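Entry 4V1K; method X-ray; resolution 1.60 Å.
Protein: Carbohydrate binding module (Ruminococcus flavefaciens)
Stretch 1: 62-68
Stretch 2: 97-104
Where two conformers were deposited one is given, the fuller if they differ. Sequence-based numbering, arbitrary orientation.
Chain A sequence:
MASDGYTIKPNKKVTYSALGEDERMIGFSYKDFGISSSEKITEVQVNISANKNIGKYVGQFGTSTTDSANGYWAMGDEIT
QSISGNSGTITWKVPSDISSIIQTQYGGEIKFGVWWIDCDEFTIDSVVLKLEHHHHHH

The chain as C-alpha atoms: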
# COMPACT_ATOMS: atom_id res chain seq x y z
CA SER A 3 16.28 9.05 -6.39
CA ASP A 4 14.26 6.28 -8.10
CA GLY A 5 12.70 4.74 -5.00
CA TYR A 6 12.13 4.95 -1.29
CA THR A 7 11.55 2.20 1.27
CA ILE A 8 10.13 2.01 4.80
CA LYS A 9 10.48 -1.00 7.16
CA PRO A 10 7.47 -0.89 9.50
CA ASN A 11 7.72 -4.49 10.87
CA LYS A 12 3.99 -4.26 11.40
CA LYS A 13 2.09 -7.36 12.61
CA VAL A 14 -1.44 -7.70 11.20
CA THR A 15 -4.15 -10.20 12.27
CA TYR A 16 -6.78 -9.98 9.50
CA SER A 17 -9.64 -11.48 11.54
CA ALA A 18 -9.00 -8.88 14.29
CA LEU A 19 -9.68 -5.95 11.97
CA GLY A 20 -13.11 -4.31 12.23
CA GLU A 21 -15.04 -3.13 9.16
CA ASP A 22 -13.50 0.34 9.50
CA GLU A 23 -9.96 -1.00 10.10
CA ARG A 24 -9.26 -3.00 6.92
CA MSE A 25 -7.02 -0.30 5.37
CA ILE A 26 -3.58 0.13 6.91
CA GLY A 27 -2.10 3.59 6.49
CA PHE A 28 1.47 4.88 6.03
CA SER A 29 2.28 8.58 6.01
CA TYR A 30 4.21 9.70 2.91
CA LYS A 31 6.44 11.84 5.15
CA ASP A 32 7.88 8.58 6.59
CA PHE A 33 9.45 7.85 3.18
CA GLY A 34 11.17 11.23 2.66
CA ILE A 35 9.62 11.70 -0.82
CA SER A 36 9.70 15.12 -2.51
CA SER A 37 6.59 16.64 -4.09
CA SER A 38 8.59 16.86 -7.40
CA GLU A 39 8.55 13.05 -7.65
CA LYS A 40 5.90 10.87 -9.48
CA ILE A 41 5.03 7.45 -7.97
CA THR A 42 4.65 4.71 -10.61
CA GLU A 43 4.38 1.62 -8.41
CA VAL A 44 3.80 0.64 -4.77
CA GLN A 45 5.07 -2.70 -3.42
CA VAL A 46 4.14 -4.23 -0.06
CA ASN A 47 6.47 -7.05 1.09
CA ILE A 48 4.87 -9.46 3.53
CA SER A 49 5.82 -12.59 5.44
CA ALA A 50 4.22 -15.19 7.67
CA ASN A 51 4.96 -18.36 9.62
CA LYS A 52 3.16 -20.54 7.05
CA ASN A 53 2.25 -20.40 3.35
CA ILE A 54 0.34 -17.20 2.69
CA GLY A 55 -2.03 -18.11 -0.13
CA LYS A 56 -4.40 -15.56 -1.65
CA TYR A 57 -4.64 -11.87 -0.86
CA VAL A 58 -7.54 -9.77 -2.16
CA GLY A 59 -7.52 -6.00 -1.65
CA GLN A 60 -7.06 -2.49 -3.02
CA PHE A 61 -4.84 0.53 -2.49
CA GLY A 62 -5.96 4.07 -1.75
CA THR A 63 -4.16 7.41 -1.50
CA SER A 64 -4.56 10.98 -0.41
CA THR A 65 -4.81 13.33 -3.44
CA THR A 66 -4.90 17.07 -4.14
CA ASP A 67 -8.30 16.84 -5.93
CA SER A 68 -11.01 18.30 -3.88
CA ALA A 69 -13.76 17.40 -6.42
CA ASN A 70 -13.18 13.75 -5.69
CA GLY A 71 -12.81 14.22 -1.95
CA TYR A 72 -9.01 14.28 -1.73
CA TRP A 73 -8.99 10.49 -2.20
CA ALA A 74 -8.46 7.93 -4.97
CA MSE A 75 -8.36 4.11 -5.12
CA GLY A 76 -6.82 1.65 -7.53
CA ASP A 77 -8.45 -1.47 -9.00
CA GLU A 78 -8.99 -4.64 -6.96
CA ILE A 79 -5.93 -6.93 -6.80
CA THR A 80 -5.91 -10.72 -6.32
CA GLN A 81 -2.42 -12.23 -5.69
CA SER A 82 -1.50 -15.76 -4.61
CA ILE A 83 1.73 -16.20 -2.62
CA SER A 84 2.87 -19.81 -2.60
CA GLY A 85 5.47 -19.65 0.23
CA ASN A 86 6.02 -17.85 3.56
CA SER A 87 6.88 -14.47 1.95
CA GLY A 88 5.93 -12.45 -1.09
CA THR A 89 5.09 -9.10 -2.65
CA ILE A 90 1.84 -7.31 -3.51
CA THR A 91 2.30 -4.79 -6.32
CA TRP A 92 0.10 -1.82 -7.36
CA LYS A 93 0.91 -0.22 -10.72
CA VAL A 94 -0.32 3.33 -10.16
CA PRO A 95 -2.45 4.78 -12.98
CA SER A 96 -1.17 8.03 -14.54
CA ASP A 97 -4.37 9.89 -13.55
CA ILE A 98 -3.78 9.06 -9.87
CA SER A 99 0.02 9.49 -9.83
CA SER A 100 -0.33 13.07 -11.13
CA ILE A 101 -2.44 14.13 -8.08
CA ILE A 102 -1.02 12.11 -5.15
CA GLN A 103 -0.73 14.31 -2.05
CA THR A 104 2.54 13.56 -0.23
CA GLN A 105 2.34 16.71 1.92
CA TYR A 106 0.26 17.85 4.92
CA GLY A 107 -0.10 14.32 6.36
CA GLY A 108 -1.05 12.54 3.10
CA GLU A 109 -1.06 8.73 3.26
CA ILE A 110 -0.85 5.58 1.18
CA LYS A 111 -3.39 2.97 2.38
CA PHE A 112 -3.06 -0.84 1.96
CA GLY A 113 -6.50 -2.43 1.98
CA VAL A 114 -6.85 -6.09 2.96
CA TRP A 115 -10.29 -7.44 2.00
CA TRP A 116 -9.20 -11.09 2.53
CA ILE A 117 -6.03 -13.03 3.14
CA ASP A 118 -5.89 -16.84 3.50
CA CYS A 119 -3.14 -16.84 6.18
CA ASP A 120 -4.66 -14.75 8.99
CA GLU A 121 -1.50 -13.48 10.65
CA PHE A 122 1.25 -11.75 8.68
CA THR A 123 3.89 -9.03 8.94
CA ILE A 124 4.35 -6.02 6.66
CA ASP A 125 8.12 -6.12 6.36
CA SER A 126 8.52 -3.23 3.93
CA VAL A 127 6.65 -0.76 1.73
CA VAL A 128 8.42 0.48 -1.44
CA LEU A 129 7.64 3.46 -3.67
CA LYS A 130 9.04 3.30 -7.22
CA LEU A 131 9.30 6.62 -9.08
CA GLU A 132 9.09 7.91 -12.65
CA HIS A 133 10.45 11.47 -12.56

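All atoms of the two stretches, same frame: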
# COMPACT_ATOMS: atom_id res chain seq x y z
N GLY A 62 -5.46 2.71 -1.65
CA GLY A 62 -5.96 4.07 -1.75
C GLY A 62 -4.89 5.09 -1.39
O GLY A 62 -3.89 4.76 -0.75
N THR A 63 -5.11 6.33 -1.79
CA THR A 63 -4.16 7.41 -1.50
C THR A 63 -4.85 8.75 -1.32
O THR A 63 -5.85 9.08 -1.98
CB THR A 63 -3.08 7.52 -2.62
OG1 THR A 63 -2.14 8.56 -2.33
CG2 THR A 63 -3.73 7.78 -3.98
N SER A 64 -4.26 9.56 -0.43
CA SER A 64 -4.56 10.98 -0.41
C SER A 64 -4.23 11.61 -1.79
O SER A 64 -3.23 11.25 -2.40
CB SER A 64 -3.73 11.71 0.66
OG SER A 64 -4.01 11.19 1.96
N THR A 65 -5.05 12.57 -2.23
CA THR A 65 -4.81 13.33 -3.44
C THR A 65 -5.05 14.81 -3.19
O THR A 65 -5.67 15.20 -2.18
CB THR A 65 -5.69 12.89 -4.64
OG1 THR A 65 -7.01 13.40 -4.42
CG2 THR A 65 -5.69 11.41 -4.84
N THR A 66 -4.66 15.62 -4.18
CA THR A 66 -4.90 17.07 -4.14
C THR A 66 -6.24 17.44 -4.81
O THR A 66 -6.54 18.64 -4.92
CB THR A 66 -3.75 17.79 -4.87
OG1 THR A 66 -3.67 17.31 -6.20
CG2 THR A 66 -2.42 17.51 -4.18
N ASP A 67 -7.05 16.45 -5.23
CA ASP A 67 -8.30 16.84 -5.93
C ASP A 67 -9.52 16.84 -5.08
O ASP A 67 -10.18 15.84 -4.73
CB ASP A 67 -8.63 16.08 -7.16
CG ASP A 67 -9.74 16.78 -7.99
OD1 ASP A 67 -10.29 17.95 -7.72
OD2 ASP A 67 -10.03 16.07 -8.97
N SER A 68 -9.83 18.07 -4.72
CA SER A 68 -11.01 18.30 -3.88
C SER A 68 -12.35 17.81 -4.48
O SER A 68 -13.25 17.41 -3.73
CB SER A 68 -11.12 19.77 -3.53
OG SER A 68 -11.32 20.55 -4.72
N ASP A 97 -3.41 8.90 -14.06
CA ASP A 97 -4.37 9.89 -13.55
C ASP A 97 -4.42 9.98 -12.03
O ASP A 97 -4.83 10.95 -11.50
CB ASP A 97 -5.78 9.75 -14.16
CG ASP A 97 -6.54 8.44 -13.79
OD1 ASP A 97 -5.99 7.55 -13.09
OD2 ASP A 97 -7.71 8.30 -14.23
N ILE A 98 -3.98 8.95 -11.33
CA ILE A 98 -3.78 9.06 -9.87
C ILE A 98 -2.39 9.60 -9.52
O ILE A 98 -2.25 10.49 -8.66
CB ILE A 98 -4.05 7.70 -9.21
CG1 ILE A 98 -5.54 7.35 -9.35
CG2 ILE A 98 -3.66 7.74 -7.73
CD1 ILE A 98 -5.93 6.04 -8.72
N SER A 99 -1.35 9.08 -10.17
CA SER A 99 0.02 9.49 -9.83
C SER A 99 0.20 11.01 -9.97
O SER A 99 0.93 11.63 -9.18
CB SER A 99 1.07 8.71 -10.63
OG SER A 99 0.97 8.97 -12.00
N SER A 100 -0.50 11.64 -10.93
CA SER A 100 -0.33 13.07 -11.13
C SER A 100 -0.91 13.94 -10.00
O SER A 100 -0.55 15.11 -9.90
CB SER A 100 -0.89 13.48 -12.49
OG SER A 100 -2.27 13.50 -12.41
N ILE A 101 -1.77 13.37 -9.14
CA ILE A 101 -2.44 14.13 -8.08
C ILE A 101 -2.24 13.55 -6.68
O ILE A 101 -2.84 14.05 -5.72
CB ILE A 101 -3.95 14.33 -8.36
CG1 ILE A 101 -4.64 12.99 -8.51
CG2 ILE A 101 -4.16 15.27 -9.55
CD1 ILE A 101 -6.15 13.04 -8.53
N ILE A 102 -1.34 12.58 -6.52
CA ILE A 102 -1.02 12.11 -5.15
C ILE A 102 -0.56 13.28 -4.26
O ILE A 102 0.32 14.10 -4.68
CB ILE A 102 -0.01 10.94 -5.15
CG1 ILE A 102 -0.69 9.67 -5.69
CG2 ILE A 102 0.58 10.68 -3.76
CD1 ILE A 102 0.21 8.47 -5.90
N GLN A 103 -1.10 13.29 -3.03
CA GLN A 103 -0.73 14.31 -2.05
C GLN A 103 0.23 13.69 -1.05
O GLN A 103 -0.16 12.92 -0.18
CB GLN A 103 -1.98 14.86 -1.34
CG GLN A 103 -1.66 15.82 -0.20
CD GLN A 103 -0.92 17.06 -0.67
OE1 GLN A 103 0.26 16.99 -0.99
NE2 GLN A 103 -1.61 18.22 -0.65
N THR A 104 1.52 14.01 -1.19
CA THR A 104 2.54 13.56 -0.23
C THR A 104 2.74 14.48 0.97
O THR A 104 3.40 14.10 1.96
CB THR A 104 3.92 13.37 -0.91
OG1 THR A 104 4.39 14.60 -1.45
CG2 THR A 104 3.83 12.32 -2.00

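I101, Q103 and T66 cover the most surface in this contact, in which the end of a strand (62-64) and the residues that follow it lie against the segment leading on from a helix; together the two sides bury 415 Å². The backbones meet in a single beta bridge between T65 and I102, whose CA atoms are 4.3 Å apart. Two hydrogen bonds hold it: Q103 N donates to S64 O at 3.0 Å, nearly straight at 175°, and T66 N donates to I101 O at 2.9 Å, more bent at 150°. T65 itself thus supplies neither bond; they are made by its neighbours, S64 and T66, and its CA comes within 3.1 Å of I101 O in a CA-H...O contact. I101 O is therefore approached by both T65 and T66.

The CA-to-CB bond of I101 points sideways to the first stretch; the side chain has chi1 p and chi2 t. Its CD1 reaches T65 CB at 3.9 Å and D67 CB at 4.2 Å, while its CB is 3.7 Å from T66 OG1, so the aliphatic chain packs along three successive residues. The CA-to-CB bond of Q103 points toward the first stretch: its CB lies 3.6 Å from T65 C and 4.1 Å from S64 CB, and with chi1 t, chi2 p and chi3 near -74°, NE2 lies 3.7 Å from T66 CG2, a van der Waals contact with a methyl group. Its backbone O, by contrast, is buried by the contact without a partner.

Within the first stretch, D67 N donates to T65 OG1 at 3.2 Å, a bond that spans T66. Within the strand, T63 packs its CG2 methyl on I98 CG2 at 3.8 Å, and its OG1 lies 3.7 Å from I102 CG2. T63 OG1 donates to S64 O at 2.9 Å, so that carbonyl accepts from both T63 and Q103.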